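Local coordinates for uncharacterized protein (Legionella pneumophila subsp. pneumophila, PDB 5L1A) that is of unknown function but forms an all-helical DUF5638 domain, here the N-terminal half of a longer protein that is probably membrane-bound, at residues 10-15 / 48-53; 41-46 / 64-69; 70-75 / 105-110. All blocks are in the same frame, centred on the assembly; numbering follows the deposited sequence.

Interaction 1 (10-15 / 48-53)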
loop_
_atom_site.group_PDB
_atom_site.type_symbol
_atom_site.label_atom_id
_atom_site.label_comp_id
_atom_site.label_asym_id
_atom_site.label_seq_id
_atom_site.Cartn_x
_atom_site.Cartn_y
_atom_site.Cartn_z
ATOM N N LEU A 10 5.577 6.358 16.011
ATOM C CA LEU A 10 6.554 6.740 14.997
ATOM C C LEU A 10 6.310 5.994 13.693
ATOM O O LEU A 10 6.443 6.567 12.605
ATOM C CB LEU A 10 7.968 6.483 15.511
ATOM C CG LEU A 10 8.294 7.251 16.791
ATOM C CD1 LEU A 10 9.657 6.857 17.330
ATOM C CD2 LEU A 10 8.223 8.747 16.532
ATOM N N LEU A 11 5.948 4.715 13.781
ATOM C CA LEU A 11 5.599 3.961 12.584
ATOM C C LEU A 11 4.304 4.469 11.965
ATOM O O LEU A 11 4.136 4.404 10.741
ATOM C CB LEU A 11 5.483 2.476 12.919
ATOM C CG LEU A 11 6.739 1.610 12.801
ATOM C CD1 LEU A 11 7.959 2.290 13.402
ATOM C CD2 LEU A 11 6.498 0.264 13.466
ATOM N N GLU A 12 3.384 4.973 12.789
ATOM C CA GLU A 12 2.134 5.515 12.270
ATOM C C GLU A 12 2.370 6.746 11.402
ATOM O O GLU A 12 1.674 6.937 10.399
ATOM C CB GLU A 12 1.195 5.847 13.427
ATOM C CG GLU A 12 -0.140 6.446 13.007
ATOM C CD GLU A 12 -1.019 5.458 12.266
ATOM O OE1 GLU A 12 -0.924 4.245 12.551
ATOM O OE2 GLU A 12 -1.802 5.895 11.398
ATOM N N LYS A 13 3.348 7.581 11.762
ATOM C CA LYS A 13 3.643 8.766 10.965
ATOM C C LYS A 13 4.053 8.400 9.545
ATOM O O LYS A 13 3.819 9.175 8.613
ATOM C CB LYS A 13 4.735 9.598 11.644
ATOM C CG LYS A 13 4.315 10.207 12.979
ATOM C CD LYS A 13 5.420 11.078 13.569
ATOM C CE LYS A 13 4.941 11.844 14.799
ATOM N NZ LYS A 13 4.602 10.948 15.943
ATOM N N ARG A 14 4.658 7.226 9.356
ATOM C CA ARG A 14 5.008 6.794 8.009
ATOM C C ARG A 14 3.826 6.167 7.284
ATOM O O ARG A 14 3.776 6.206 6.050
ATOM C CB ARG A 14 6.182 5.819 8.054
ATOM C CG ARG A 14 7.506 6.487 8.376
ATOM C CD ARG A 14 8.666 5.667 7.851
ATOM N NE ARG A 14 9.089 4.643 8.796
ATOM C CZ ARG A 14 9.711 3.522 8.453
ATOM N NH1 ARG A 14 9.969 3.263 7.180
ATOM N NH2 ARG A 14 10.064 2.655 9.385
ATOM N N LEU A 15 2.878 5.584 8.022
ATOM C CA LEU A 15 1.632 5.141 7.402
ATOM C C LEU A 15 0.898 6.308 6.761
ATOM O O LEU A 15 0.352 6.180 5.658
ATOM C CB LEU A 15 0.730 4.467 8.436
ATOM C CG LEU A 15 0.690 2.946 8.570
ATOM C CD1 LEU A 15 -0.531 2.558 9.381
ATOM C CD2 LEU A 15 0.661 2.264 7.218
ATOM N N SER A 48 -5.237 -1.437 7.983
ATOM C CA SER A 48 -5.757 -2.509 8.829
ATOM C C SER A 48 -4.684 -3.534 9.154
ATOM O O SER A 48 -4.682 -4.096 10.254
ATOM C CB SER A 48 -6.943 -3.207 8.161
ATOM O OG SER A 48 -8.005 -2.306 7.911
ATOM N N ALA A 49 -3.773 -3.799 8.215
ATOM C CA ALA A 49 -2.720 -4.774 8.476
ATOM C C ALA A 49 -1.752 -4.269 9.536
ATOM O O ALA A 49 -1.246 -5.056 10.343
ATOM C CB ALA A 49 -1.976 -5.112 7.185
ATOM N N PHE A 50 -1.486 -2.960 9.555
ATOM C CA PHE A 50 -0.600 -2.409 10.578
ATOM C C PHE A 50 -1.264 -2.418 11.949
ATOM O O PHE A 50 -0.612 -2.709 12.957
ATOM C CB PHE A 50 -0.167 -0.991 10.203
ATOM C CG PHE A 50 0.606 -0.287 11.288
ATOM C CD1 PHE A 50 1.972 -0.472 11.412
ATOM C CD2 PHE A 50 -0.036 0.556 12.183
ATOM C CE1 PHE A 50 2.683 0.166 12.406
ATOM C CE2 PHE A 50 0.670 1.197 13.177
ATOM C CZ PHE A 50 2.034 1.003 13.288
ATOM N N ASN A 51 -2.559 -2.096 12.006
ATOM C CA ASN A 51 -3.270 -2.066 13.278
ATOM C C ASN A 51 -3.406 -3.445 13.905
ATOM O O ASN A 51 -3.666 -3.540 15.108
ATOM C CB ASN A 51 -4.660 -1.454 13.096
ATOM C CG ASN A 51 -4.609 -0.020 12.620
ATOM O OD1 ASN A 51 -3.642 0.700 12.868
ATOM N ND2 ASN A 51 -5.663 0.407 11.935
ATOM N N LYS A 52 -3.258 -4.512 13.124
ATOM C CA LYS A 52 -3.302 -5.859 13.672
ATOM C C LYS A 52 -1.948 -6.336 14.173
ATOM O O LYS A 52 -1.889 -7.365 14.852
ATOM C CB LYS A 52 -3.837 -6.843 12.625
ATOM C CG LYS A 52 -5.308 -6.654 12.284
ATOM C CD LYS A 52 -5.749 -7.588 11.162
ATOM C CE LYS A 52 -4.976 -7.317 9.878
ATOM N NZ LYS A 52 -5.495 -8.097 8.720
ATOM N N THR A 53 -0.868 -5.625 13.856
ATOM C CA THR A 53 0.444 -6.016 14.346
ATOM C C THR A 53 0.497 -5.881 15.864
ATOM O O THR A 53 -0.182 -5.041 16.461
ATOM C CB THR A 53 1.542 -5.167 13.699
ATOM O OG1 THR A 53 1.387 -3.797 14.084
ATOM C CG2 THR A 53 1.474 -5.273 12.187
HETATM O O HOH W 1 -3.230 3.078 13.189
#
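The F50 ring is the flat group at the centre of this contact. L15 lies over one of its faces with CG, and L11 meets its edge with CD2, in the ring plane. The setting is an all-helical bundle, in which helix 8-25 packs against the C-terminal end of helix 33-51. CG of F50 is anti to the backbone N (chi1 173°), which sends the ring toward L11 and L15, one helical turn apart.

L15 CD1 is 3.5 Å from F50 CD2 and also touches CG and CB, so this methyl presses on the root of the ring. L11 works at the far end: its CB sits 3.7 Å from F50 CE1, and the two side chains cross at about a right angle. OE1 of E12 comes in obliquely, the carboxylate plane 63° from the ring. Its CG is anti to the backbone N and the chain bends at chi2 (68°), which brings OE1 to 3.5 Å from F50 CE2. A water within reach of both E12 OE1 and N51 OD1 probably links them.

Outside the segments, V63, P3 and Y5 also touch F50. T53 folds back on F50 O, and its OG1 also bonds Y5 OH. The carbonyl F50 O accepts from T53 N at 3.1 Å and from T53 OG1 at 2.5 Å, the latter in the carbonyl plane.

Interaction 2 (41-46 / 64-69). With I3C (5-amino-2,4,6-triiodobenzene-1,3-dicarboxylic acid), chain E; I3C (5-amino-2,4,6-triiodobenzene-1,3-dicarboxylic acid), chain B.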
loop_
_atom_site.group_PDB
_atom_site.type_symbol
_atom_site.label_atom_id
_atom_site.label_comp_id
_atom_site.label_asym_id
_atom_site.label_seq_id
_atom_site.Cartn_x
_atom_site.Cartn_y
_atom_site.Cartn_z
ATOM N N GLN A 41 -9.895 0.798 -0.877
ATOM C CA GLN A 41 -9.625 -0.593 -0.530
ATOM C C GLN A 41 -8.140 -0.812 -0.267
ATOM O O GLN A 41 -7.764 -1.511 0.682
ATOM C CB GLN A 41 -10.126 -1.503 -1.653
ATOM C CG GLN A 41 -10.024 -2.996 -1.392
ATOM C CD GLN A 41 -10.628 -3.819 -2.522
ATOM O OE1 GLN A 41 -10.370 -3.564 -3.701
ATOM N NE2 GLN A 41 -11.444 -4.800 -2.167
ATOM N N ILE A 42 -7.283 -0.207 -1.091
ATOM C CA ILE A 42 -5.842 -0.332 -0.903
ATOM C C ILE A 42 -5.423 0.265 0.434
ATOM O O ILE A 42 -4.670 -0.350 1.199
ATOM C CB ILE A 42 -5.090 0.332 -2.072
ATOM C CG1 ILE A 42 -5.107 -0.577 -3.303
ATOM C CG2 ILE A 42 -3.668 0.665 -1.666
ATOM C CD1 ILE A 42 -4.420 -1.912 -3.083
ATOM N N LYS A 43 -5.901 1.473 0.736
ATOM C CA LYS A 43 -5.494 2.118 1.979
ATOM C C LYS A 43 -6.045 1.386 3.191
ATOM O O LYS A 43 -5.369 1.298 4.221
ATOM C CB LYS A 43 -5.929 3.583 1.980
ATOM C CG LYS A 43 -5.358 4.361 0.808
ATOM C CD LYS A 43 -5.169 5.827 1.133
ATOM C CE LYS A 43 -6.488 6.534 1.310
ATOM N NZ LYS A 43 -6.269 7.976 1.601
ATOM N N TYR A 44 -7.256 0.843 3.084
ATOM C CA TYR A 44 -7.788 0.015 4.156
ATOM C C TYR A 44 -6.948 -1.240 4.362
ATOM O O TYR A 44 -6.749 -1.668 5.504
ATOM C CB TYR A 44 -9.241 -0.345 3.853
ATOM C CG TYR A 44 -9.865 -1.319 4.821
ATOM C CD1 TYR A 44 -10.403 -0.884 6.027
ATOM C CD2 TYR A 44 -9.925 -2.674 4.526
ATOM C CE1 TYR A 44 -10.977 -1.776 6.914
ATOM C CE2 TYR A 44 -10.494 -3.568 5.401
ATOM C CZ TYR A 44 -11.018 -3.117 6.594
ATOM O OH TYR A 44 -11.590 -4.015 7.465
ATOM N N PHE A 45 -6.430 -1.826 3.278
ATOM C CA PHE A 45 -5.640 -3.051 3.389
ATOM C C PHE A 45 -4.373 -2.833 4.214
ATOM O O PHE A 45 -4.053 -3.632 5.100
ATOM C CB PHE A 45 -5.290 -3.576 1.995
ATOM C CG PHE A 45 -4.290 -4.698 2.002
ATOM C CD1 PHE A 45 -4.687 -5.995 2.259
ATOM C CD2 PHE A 45 -2.949 -4.454 1.744
ATOM C CE1 PHE A 45 -3.768 -7.027 2.267
ATOM C CE2 PHE A 45 -2.026 -5.486 1.751
ATOM C CZ PHE A 45 -2.438 -6.771 2.013
ATOM N N TYR A 46 -3.632 -1.763 3.933
ATOM C CA TYR A 46 -2.360 -1.570 4.618
ATOM C C TYR A 46 -2.552 -1.013 6.022
ATOM O O TYR A 46 -1.862 -1.433 6.957
ATOM C CB TYR A 46 -1.449 -0.658 3.798
ATOM C CG TYR A 46 -0.927 -1.315 2.549
ATOM C CD1 TYR A 46 0.083 -2.265 2.614
ATOM C CD2 TYR A 46 -1.445 -0.994 1.305
ATOM C CE1 TYR A 46 0.566 -2.875 1.469
ATOM C CE2 TYR A 46 -0.969 -1.595 0.153
ATOM C CZ TYR A 46 0.036 -2.533 0.240
ATOM O OH TYR A 46 0.509 -3.137 -0.903
ATOM N N GLU A 64 7.008 -0.903 5.735
ATOM C CA GLU A 64 7.910 -1.039 4.596
ATOM C C GLU A 64 7.179 -1.569 3.367
ATOM O O GLU A 64 7.458 -1.144 2.241
ATOM C CB GLU A 64 9.082 -1.951 4.957
ATOM C CG GLU A 64 10.055 -1.334 5.941
ATOM C CD GLU A 64 11.083 -2.326 6.450
ATOM O OE1 GLU A 64 10.949 -3.535 6.163
ATOM O OE2 GLU A 64 12.029 -1.895 7.143
ATOM N N GLU A 65 6.243 -2.500 3.564
ATOM C CA GLU A 65 5.511 -3.055 2.431
ATOM C C GLU A 65 4.630 -1.998 1.776
ATOM O O GLU A 65 4.524 -1.946 0.546
ATOM C CB GLU A 65 4.673 -4.252 2.880
ATOM C CG GLU A 65 3.942 -4.956 1.751
ATOM C CD GLU A 65 2.762 -5.768 2.244
ATOM O OE1 GLU A 65 2.322 -5.530 3.387
ATOM O OE2 GLU A 65 2.273 -6.638 1.491
ATOM N N TYR A 66 3.993 -1.152 2.586
ATOM C CA TYR A 66 3.204 -0.047 2.052
ATOM C C TYR A 66 4.087 0.946 1.302
ATOM O O TYR A 66 3.689 1.485 0.261
ATOM C CB TYR A 66 2.464 0.643 3.199
ATOM C CG TYR A 66 1.269 1.479 2.807
ATOM C CD1 TYR A 66 0.824 1.541 1.492
ATOM C CD2 TYR A 66 0.585 2.216 3.764
ATOM C CE1 TYR A 66 -0.275 2.315 1.146
ATOM C CE2 TYR A 66 -0.508 2.989 3.432
ATOM C CZ TYR A 66 -0.934 3.038 2.124
ATOM O OH TYR A 66 -2.025 3.813 1.801
ATOM N N GLU A 67 5.294 1.191 1.812
ATOM C CA GLU A 67 6.193 2.143 1.165
ATOM C C GLU A 67 6.673 1.632 -0.187
ATOM O O GLU A 67 6.746 2.399 -1.155
ATOM C CB GLU A 67 7.379 2.440 2.080
ATOM C CG GLU A 67 7.010 3.292 3.268
ATOM C CD GLU A 67 8.012 3.188 4.390
ATOM O OE1 GLU A 67 8.837 2.253 4.375
ATOM O OE2 GLU A 67 7.972 4.046 5.291
ATOM N N ASN A 68 7.016 0.345 -0.272
ATOM C CA ASN A 68 7.398 -0.232 -1.558
ATOM C C ASN A 68 6.237 -0.190 -2.542
ATOM O O ASN A 68 6.437 0.051 -3.738
ATOM C CB ASN A 68 7.889 -1.669 -1.374
ATOM C CG ASN A 68 9.187 -1.751 -0.594
ATOM O OD1 ASN A 68 10.049 -0.879 -0.704
ATOM N ND2 ASN A 68 9.333 -2.807 0.199
ATOM N N PHE A 69 5.015 -0.422 -2.056
ATOM C CA PHE A 69 3.846 -0.317 -2.924
ATOM C C PHE A 69 3.695 1.096 -3.474
ATOM O O PHE A 69 3.371 1.278 -4.653
ATOM C CB PHE A 69 2.585 -0.737 -2.163
ATOM C CG PHE A 69 1.302 -0.393 -2.871
ATOM C CD1 PHE A 69 0.800 -1.213 -3.869
ATOM C CD2 PHE A 69 0.587 0.749 -2.528
ATOM C CE1 PHE A 69 -0.386 -0.898 -4.519
ATOM C CE2 PHE A 69 -0.596 1.068 -3.175
ATOM C CZ PHE A 69 -1.084 0.241 -4.168
HETATM I I3 I3C E . 3.650 -7.650 5.317
HETATM I I2 I3C E . -2.570 -8.405 5.704
HETATM I I1 I3C E . 1.220 -13.190 6.372
HETATM O O8 I3C E . 4.077 -11.013 6.978
HETATM O O9 I3C E . 4.039 -11.251 4.806
HETATM C C10 I3C E . -1.630 -11.452 6.184
HETATM N N13 I3C E . 0.391 -6.923 5.324
HETATM C C1 I3C E . 2.128 -10.285 5.834
HETATM C C6 I3C E . 1.945 -8.831 5.590
HETATM C C5 I3C E . 0.570 -8.249 5.546
HETATM C C4 I3C E . -0.612 -9.134 5.747
HETATM C C3 I3C E . -0.423 -10.582 5.992
HETATM C C2 I3C E . 0.945 -11.154 6.031
HETATM C C7 I3C E . 3.504 -10.885 5.876
HETATM O O11 I3C E . -2.204 -11.904 5.170
HETATM O O12 I3C E . -2.034 -11.696 7.340
HETATM I I3 I3C B . 12.219 -9.402 1.892
HETATM I I2 I3C B . 9.244 -6.403 -2.566
HETATM I I1 I3C B . 6.262 -7.971 2.564
HETATM O O8 I3C B . 9.548 -8.524 4.312
HETATM O O9 I3C B . 8.922 -10.416 3.399
HETATM C C10 I3C B . 6.746 -6.695 -0.421
HETATM N N13 I3C B . 11.618 -7.878 -0.936
HETATM C C1 I3C B . 9.245 -8.563 1.967
HETATM C C6 I3C B . 10.479 -8.538 1.150
HETATM C C5 I3C B . 10.490 -7.905 -0.186
HETATM C C4 I3C B . 9.247 -7.297 -0.694
HETATM C C3 I3C B . 8.004 -7.313 0.106
HETATM C C2 I3C B . 8.011 -7.947 1.436
HETATM C C7 I3C B . 9.240 -9.210 3.315
HETATM O O11 I3C B . 6.570 -5.469 -0.268
HETATM O O12 I3C B . 5.911 -7.428 -1.000
#
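E65 OE1 is held by one hydrogen bond, from N13 of the triiodinated ligand I3C (chain E) at 3.1 Å, with a bent N-H...O angle of 135°. Iodine I3 of the same ligand lies 3.2 Å from E65 OE1. E65 also meets a second ligand, I3C (chain B), through CG. Its CG is anti to the backbone N and the chain is extended. The carboxylate therefore reaches the edge of the Y46 ring, with the two planes 84° apart.

Y46 is sandwiched. Y66 lies on one face as an offset stack, centroids 4.4 Å apart and planes at 7°. F45 CD2 sits over the centre of the opposite face. Y46 CB adds a CH-pi contact over the Y66 ring, 3.6 Å from its centroid. F69 completes the aromatic cluster at an oblique angle, and I42 CG2 meets F69 CE2 tip to tip at 3.4 Å.

Segments 41-46 and 64-69 run nearly antiparallel. Helix 97-110 touches I42, F45 and Y46. On helix 8-25, D19 takes a hydrogen bond with Y66 OH, while N23 OD1 is hydrogen-bonded to K43 NZ and L15 and C18 pack on Y66.

Interaction 3 (70-75 / 105-110)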
loop_
_atom_site.group_PDB
_atom_site.type_symbol
_atom_site.label_atom_id
_atom_site.label_comp_id
_atom_site.label_asym_id
_atom_site.label_seq_id
_atom_site.Cartn_x
_atom_site.Cartn_y
_atom_site.Cartn_z
ATOM N N ILE A 70 3.924 2.109 -2.634
ATOM C CA ILE A 70 3.829 3.494 -3.085
ATOM C C ILE A 70 4.845 3.768 -4.186
ATOM O O ILE A 70 4.535 4.420 -5.190
ATOM C CB ILE A 70 4.007 4.455 -1.895
ATOM C CG1 ILE A 70 2.818 4.343 -0.944
ATOM C CG2 ILE A 70 4.173 5.886 -2.374
ATOM C CD1 ILE A 70 1.497 4.576 -1.618
ATOM N N SER A 71 6.075 3.270 -4.018
ATOM C CA SER A 71 7.094 3.448 -5.048
ATOM C C SER A 71 6.669 2.814 -6.364
ATOM O O SER A 71 6.902 3.381 -7.438
ATOM C CB SER A 71 8.425 2.860 -4.582
ATOM O OG SER A 71 8.956 3.607 -3.505
ATOM N N LEU A 72 6.040 1.639 -6.302
ATOM C CA LEU A 72 5.604 0.971 -7.524
ATOM C C LEU A 72 4.478 1.740 -8.207
ATOM O O LEU A 72 4.444 1.834 -9.439
ATOM C CB LEU A 72 5.171 -0.460 -7.212
ATOM C CG LEU A 72 6.280 -1.379 -6.697
ATOM C CD1 LEU A 72 5.734 -2.760 -6.382
ATOM C CD2 LEU A 72 7.415 -1.464 -7.707
ATOM N N VAL A 73 3.553 2.302 -7.424
ATOM C CA VAL A 73 2.472 3.096 -8.006
ATOM C C VAL A 73 3.034 4.277 -8.784
ATOM O O VAL A 73 2.589 4.570 -9.900
ATOM C CB VAL A 73 1.491 3.562 -6.913
ATOM C CG1 VAL A 73 0.422 4.458 -7.520
ATOM C CG2 VAL A 73 0.854 2.370 -6.228
ATOM N N SER A 74 4.019 4.976 -8.212
ATOM C CA SER A 74 4.597 6.123 -8.905
ATOM C C SER A 74 5.270 5.696 -10.205
ATOM O O SER A 74 5.157 6.386 -11.224
ATOM C CB SER A 74 5.587 6.851 -7.994
ATOM O OG SER A 74 6.681 6.026 -7.638
ATOM N N GLN A 75 5.956 4.552 -10.195
ATOM C CA GLN A 75 6.618 4.082 -11.408
ATOM C C GLN A 75 5.607 3.692 -12.480
ATOM O O GLN A 75 5.849 3.906 -13.675
ATOM C CB GLN A 75 7.531 2.902 -11.087
ATOM C CG GLN A 75 8.641 3.221 -10.117
ATOM C CD GLN A 75 9.397 1.984 -9.685
ATOM O OE1 GLN A 75 9.709 1.116 -10.499
ATOM N NE2 GLN A 75 9.683 1.889 -8.394
ATOM N N ASN A 105 -4.781 -5.401 -9.713
ATOM C CA ASN A 105 -5.790 -4.569 -10.360
ATOM C C ASN A 105 -5.461 -3.088 -10.215
ATOM O O ASN A 105 -5.648 -2.310 -11.157
ATOM C CB ASN A 105 -7.173 -4.873 -9.781
ATOM C CG ASN A 105 -8.245 -3.932 -10.306
ATOM O OD1 ASN A 105 -8.506 -2.880 -9.720
ATOM N ND2 ASN A 105 -8.877 -4.310 -11.413
ATOM N N PHE A 106 -4.957 -2.677 -9.048
ATOM C CA PHE A 106 -4.645 -1.264 -8.860
ATOM C C PHE A 106 -3.473 -0.825 -9.734
ATOM O O PHE A 106 -3.456 0.314 -10.213
ATOM C CB PHE A 106 -4.358 -0.966 -7.388
ATOM C CG PHE A 106 -4.328 0.507 -7.059
ATOM C CD1 PHE A 106 -5.508 1.211 -6.861
ATOM C CD2 PHE A 106 -3.122 1.184 -6.949
ATOM C CE1 PHE A 106 -5.486 2.563 -6.561
ATOM C CE2 PHE A 106 -3.089 2.538 -6.649
ATOM C CZ PHE A 106 -4.273 3.229 -6.454
ATOM N N PHE A 107 -2.502 -1.709 -9.969
ATOM C CA PHE A 107 -1.406 -1.368 -10.872
ATOM C C PHE A 107 -1.901 -1.168 -12.298
ATOM O O PHE A 107 -1.515 -0.200 -12.965
ATOM C CB PHE A 107 -0.329 -2.450 -10.834
ATOM C CG PHE A 107 0.508 -2.413 -9.600
ATOM C CD1 PHE A 107 0.758 -1.211 -8.965
ATOM C CD2 PHE A 107 1.038 -3.574 -9.068
ATOM C CE1 PHE A 107 1.528 -1.163 -7.820
ATOM C CE2 PHE A 107 1.811 -3.536 -7.923
ATOM C CZ PHE A 107 2.059 -2.329 -7.297
ATOM N N LYS A 108 -2.755 -2.070 -12.780
ATOM C CA LYS A 108 -3.286 -1.933 -14.130
ATOM C C LYS A 108 -4.165 -0.699 -14.280
ATOM O O LYS A 108 -4.274 -0.160 -15.386
ATOM C CB LYS A 108 -4.066 -3.190 -14.512
ATOM C CG LYS A 108 -3.273 -4.476 -14.323
ATOM C CD LYS A 108 -3.890 -5.638 -15.077
ATOM C CE LYS A 108 -3.551 -5.574 -16.558
ATOM N NZ LYS A 108 -2.093 -5.780 -16.800
ATOM N N VAL A 109 -4.782 -0.233 -13.193
ATOM C CA VAL A 109 -5.574 0.992 -13.251
ATOM C C VAL A 109 -4.674 2.199 -13.491
ATOM O O VAL A 109 -4.986 3.078 -14.304
ATOM C CB VAL A 109 -6.395 1.157 -11.960
ATOM C CG1 VAL A 109 -6.874 2.577 -11.835
ATOM C CG2 VAL A 109 -7.565 0.190 -11.946
ATOM N N CYS A 110 -3.542 2.258 -12.786
ATOM C CA CYS A 110 -2.635 3.392 -12.924
ATOM C C CYS A 110 -2.029 3.464 -14.319
ATOM O O CYS A 110 -1.664 4.552 -14.780
ATOM C CB CYS A 110 -1.527 3.309 -11.875
ATOM S SG CYS A 110 -2.123 3.275 -10.177
#
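The two helical segments run roughly side by side in the same direction, their axes 9.7 Å apart at closest approach and at 31°, with V73 and F107 the nearest CA pair.

V73 makes most of the contacts, because its two methyls split between partners. Its CG1 is anti to the backbone N and lies 3.9 Å from C110 SG. Its CG2 meets two phenylalanines at once. It sits in the plane of the F106 ring, at the edge, 4.0 Å from F106 CE2, and also at the edge of the F107 ring, 3.9 Å from F107 CE1. V73 crosses both aromatic side chains at about a right angle. Their first torsions differ: CG of F106 is anti to the backbone N (chi1 -167°), whereas CG of F107 lies beside it (chi1 -75°). The two rings thus leave their helix in different directions and still converge on one methyl.

L72 is the second point of contact. Its CB is 3.6 Å from F107 CZ, and its CD1 touches the same ring atom, so the tip of F107 rests on the L72 side chain. An apolar seam joins helix 56-77 to C-terminal helix 97-110 in an all-helical bundle. Within helix 56-77, S71 O accepts from both Q75 N and S74 OG. The hydroxyl, 2.7 Å from S71 O, stands above the carbonyl plane.

Around the contact, helix 33-51 touches F106 through L39 and I42. Helix 83-90 packs on L72 through I90 and on F107 through A83 and A86. From helix 8-25, F25 reaches V73, and F26 in the following loop touches V73 and C110.

The three contacts lie in one helical domain, side by side in space. Interaction 2 lies about 2 Å from the centre of the chain. Interactions 1 and 3 lie on opposite sides of that centre, their own centres about 21 Å apart. Interactions 1 and 2 share helix 33-51, and their segments alternate along the chain. They are also tied by the R14-E67 salt bridge and by L15 against Y66. Interactions 2 and 3 share helix 56-77 and come in series. Here F69 packs on F106 and F107, and I42 packs on F106. The result is a connected apolar core rich in aromatic rings, joining helices 8-25, 33-51, 56-77 and 97-110.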